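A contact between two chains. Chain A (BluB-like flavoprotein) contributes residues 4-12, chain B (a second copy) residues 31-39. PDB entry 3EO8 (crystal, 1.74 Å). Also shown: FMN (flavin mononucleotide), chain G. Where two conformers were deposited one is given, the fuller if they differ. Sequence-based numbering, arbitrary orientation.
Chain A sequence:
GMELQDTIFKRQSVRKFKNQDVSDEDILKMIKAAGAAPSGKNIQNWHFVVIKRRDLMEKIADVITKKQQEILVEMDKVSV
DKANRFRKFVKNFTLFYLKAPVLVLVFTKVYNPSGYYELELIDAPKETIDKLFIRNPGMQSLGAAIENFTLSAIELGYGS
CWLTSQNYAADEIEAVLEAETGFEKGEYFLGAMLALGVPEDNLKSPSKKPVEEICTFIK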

# COMPACT_ATOMS: atom_id res chain seq x y z
N LEU A 4 -6.88 5.97 18.19
CA LEU A 4 -6.11 5.68 16.99
C LEU A 4 -4.60 5.53 17.23
O LEU A 4 -3.98 4.56 16.78
N GLN A 5 -4.00 6.52 17.87
CA GLN A 5 -2.55 6.51 18.08
C GLN A 5 -2.19 5.33 18.95
O GLN A 5 -1.16 4.70 18.76
N ASP A 6 -3.04 5.00 19.92
CA ASP A 6 -2.76 3.85 20.77
C ASP A 6 -2.68 2.59 19.92
O ASP A 6 -1.79 1.75 20.12
N THR A 7 -3.59 2.46 18.96
CA THR A 7 -3.57 1.29 18.06
C THR A 7 -2.35 1.33 17.15
O THR A 7 -1.72 0.31 16.93
N ILE A 8 -2.03 2.50 16.62
CA ILE A 8 -0.91 2.64 15.69
C ILE A 8 0.42 2.27 16.37
O ILE A 8 1.25 1.61 15.75
N PHE A 9 0.57 2.63 17.64
CA PHE A 9 1.86 2.41 18.32
C PHE A 9 1.91 1.08 19.06
O PHE A 9 2.97 0.64 19.49
N LYS A 10 0.76 0.43 19.17
CA LYS A 10 0.69 -0.95 19.66
C LYS A 10 0.99 -1.96 18.56
O LYS A 10 1.35 -3.11 18.85
N ARG A 11 0.81 -1.56 17.30
CA ARG A 11 0.98 -2.47 16.19
C ARG A 11 2.40 -3.00 16.08
O ARG A 11 3.38 -2.23 15.98
N GLN A 12 2.49 -4.32 16.05
CA GLN A 12 3.72 -5.00 15.77
C GLN A 12 3.45 -6.15 14.79
O GLN A 12 2.30 -6.56 14.62
N ILE B 31 3.31 12.22 10.62
CA ILE B 31 4.48 11.58 10.09
C ILE B 31 5.02 10.49 11.03
O ILE B 31 5.35 9.39 10.58
N LYS B 32 5.08 10.75 12.32
CA LYS B 32 5.44 9.72 13.31
C LYS B 32 4.52 8.47 13.18
O LYS B 32 4.99 7.34 13.28
N ALA B 33 3.23 8.70 12.94
CA ALA B 33 2.28 7.61 12.76
C ALA B 33 2.64 6.83 11.50
O ALA B 33 2.69 5.59 11.51
N ALA B 34 2.93 7.55 10.41
CA ALA B 34 3.35 6.93 9.15
C ALA B 34 4.58 6.04 9.38
O ALA B 34 4.66 4.89 8.88
N GLY B 35 5.53 6.60 10.11
CA GLY B 35 6.81 5.95 10.36
C GLY B 35 6.74 4.65 11.12
O GLY B 35 7.69 3.86 11.10
N ALA B 36 5.63 4.47 11.84
CA ALA B 36 5.37 3.28 12.64
C ALA B 36 4.64 2.18 11.84
O ALA B 36 4.34 1.14 12.38
N ALA B 37 4.34 2.44 10.57
CA ALA B 37 3.69 1.48 9.70
C ALA B 37 4.57 0.25 9.48
O ALA B 37 5.80 0.35 9.55
N PRO B 38 3.95 -0.90 9.18
CA PRO B 38 4.75 -2.07 8.91
C PRO B 38 5.35 -1.88 7.51
O PRO B 38 4.82 -1.08 6.73
N SER B 39 6.46 -2.55 7.24
CA SER B 39 7.08 -2.51 5.93
C SER B 39 7.89 -3.74 5.67
O SER B 39 8.45 -4.30 6.58

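Helix 4-10 of chain A packs beside helix 31-35 of chain B and the residues that follow it, the helix axes 34° apart and 9.9 Å at closest approach. The relief is uneven: chain A supplies the bumps, while small residues on chain B leave the hollows. A:Ile8 points toward the partner with chi1 m and chi2 t. CD1 of A:Ile8 lies 3.9 Å from CB of B:Ala33, and CG2 sits between the two methyls, 4.2 Å from CB of B:Ala33 and 4.1 Å from CB of B:Ala36. The alanines are short enough to let this branched aliphatic approach the backbone, CG2 of A:Ile8 standing 3.9 Å from O of B:Ala33.

A:Phe9 starts sideways, but its m rotamer swings the ring nearer. Broad and apolar, the ring covers the small B:Ala36 methyl, CE1 of A:Phe9 resting 3.7 Å from CB of B:Ala36. CZ of A:Phe9 reaches 3.7 Å from O of B:Lys32, whose side chain starts sideways and whose end leads away. A:Gln5 (m, m) likewise begins sideways, but is long enough to bring OE1 to 3.8 Å from CB of B:Ala33; its NE2 is hydrogen-bonded elsewhere in the structure.

Beyond the helix, A:Arg11 points toward chain B, with chi1 t, chi2 between wells at -144° and chi3 p. CD of B:Pro38 lies over one face of the guanidinium, 3.5 Å from NE of A:Arg11, which leaves the edge free for polar partners. NH2 of A:Arg11 donates to O of B:Ala36 at 3.0 Å, and NE adds a weak bond to the same oxygen at 3.5 Å. The cationic group also meets the FMN phosphate: NH1 of A:Arg11 bonds to O2P at 2.8 Å and NH2 to O3P at 2.9 Å. A water bridges the two chains, accepting from NE of A:Arg11 (3.0 Å) and donating to O of A:Ile8 and O of B:Ala36, both 2.8 Å from the water oxygen.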

# COMPACT_ATOMS: atom_id res chain seq x y z
CB LEU A 4 -6.35 6.77 15.94
CG LEU A 4 -5.53 6.64 14.64
CD1 LEU A 4 -5.96 5.41 13.85
CD2 LEU A 4 -5.63 7.90 13.80
CB GLN A 5 -2.04 7.80 18.75
CG GLN A 5 -2.21 9.06 17.93
CD GLN A 5 -1.70 8.90 16.48
OE1 GLN A 5 -0.53 8.60 16.25
NE2 GLN A 5 -2.57 9.09 15.53
CB ASP A 6 -3.82 3.70 21.88
CG ASP A 6 -3.63 4.70 23.00
OD1 ASP A 6 -2.57 5.37 23.06
OD2 ASP A 6 -4.55 4.81 23.86
CB THR A 7 -4.84 1.12 17.14
OG1 THR A 7 -4.90 2.15 16.12
CG2 THR A 7 -6.12 1.12 17.95
CB ILE A 8 -0.85 4.06 15.07
CG1 ILE A 8 -1.89 4.12 13.93
CG2 ILE A 8 0.59 4.41 14.56
CD1 ILE A 8 -1.97 5.48 13.24
CB PHE A 9 2.25 3.62 19.16
CG PHE A 9 2.70 4.79 18.32
CD1 PHE A 9 3.95 4.76 17.70
CD2 PHE A 9 1.85 5.83 18.03
CE1 PHE A 9 4.34 5.79 16.85
CE2 PHE A 9 2.24 6.86 17.19
CZ PHE A 9 3.47 6.83 16.59
CB LYS A 10 -0.69 -1.22 20.26
CG LYS A 10 -0.82 -2.49 21.09
CD LYS A 10 -2.16 -2.49 21.82
CE LYS A 10 -2.23 -3.56 22.87
NZ LYS A 10 -3.63 -3.67 23.39
CB ARG A 11 0.58 -1.83 14.85
CG ARG A 11 0.48 -2.79 13.69
CD ARG A 11 0.96 -2.19 12.39
NE ARG A 11 2.30 -1.66 12.50
CZ ARG A 11 3.39 -2.42 12.56
NH1 ARG A 11 3.31 -3.74 12.46
NH2 ARG A 11 4.56 -1.83 12.67
CB GLN A 12 4.28 -5.58 17.08
CG GLN A 12 4.73 -4.54 18.10
CD GLN A 12 5.32 -5.21 19.34
OE1 GLN A 12 4.58 -5.49 20.29
NE2 GLN A 12 6.62 -5.52 19.31
CB ILE B 31 5.58 12.63 9.71
CG1 ILE B 31 5.11 13.49 8.53
CG2 ILE B 31 6.91 11.93 9.39
CD1 ILE B 31 5.95 14.73 8.32
CB LYS B 32 5.36 10.26 14.72
CG LYS B 32 6.40 11.33 15.07
CD LYS B 32 6.14 11.90 16.47
CE LYS B 32 7.21 12.93 16.87
NZ LYS B 32 7.00 13.42 18.27
CB ALA B 33 0.85 8.13 12.70
CB ALA B 34 3.66 7.99 8.11
CB ALA B 36 4.54 3.69 13.82
CB ALA B 37 3.35 2.14 8.37
CB PRO B 38 3.71 -3.20 8.93
CG PRO B 38 2.46 -2.55 8.47
CD PRO B 38 2.50 -1.18 9.04
CB SER B 39 7.94 -1.24 5.76
OG SER B 39 9.13 -1.25 6.52
N1 FMN G . 6.88 -10.25 8.11
C2 FMN G . 7.15 -11.59 8.00
O2 FMN G . 7.56 -12.25 8.97
N3 FMN G . 6.96 -12.23 6.81
C4 FMN G . 6.56 -11.58 5.68
O4 FMN G . 6.39 -12.22 4.63
C4A FMN G . 6.27 -10.22 5.78
N5 FMN G . 5.82 -9.53 4.67
C5A FMN G . 5.50 -8.20 4.76
C6 FMN G . 5.02 -7.56 3.64
C7 FMN G . 4.68 -6.22 3.71
C7M FMN G . 3.80 -5.69 2.62
C8 FMN G . 4.80 -5.54 4.93
C8M FMN G . 4.07 -4.23 5.12
C9 FMN G . 5.27 -6.19 6.05
C9A FMN G . 5.62 -7.53 5.98
N10 FMN G . 6.14 -8.22 7.09
C10 FMN G . 6.41 -9.57 7.00
C1' FMN G . 6.39 -7.53 8.40
C2' FMN G . 7.68 -6.73 8.43
O2' FMN G . 8.80 -7.60 8.54
C3' FMN G . 7.65 -5.78 9.62
O3' FMN G . 6.56 -4.88 9.44
C4' FMN G . 8.94 -5.01 9.89
O4' FMN G . 10.01 -5.88 10.18
C5' FMN G . 8.70 -4.06 11.07
O5' FMN G . 8.40 -4.83 12.22
P FMN G . 7.08 -4.45 13.09
O1P FMN G . 6.98 -5.39 14.26
O2P FMN G . 5.92 -4.66 12.13
O3P FMN G . 7.09 -3.00 13.53
O HOH W 1 1.60 1.25 12.98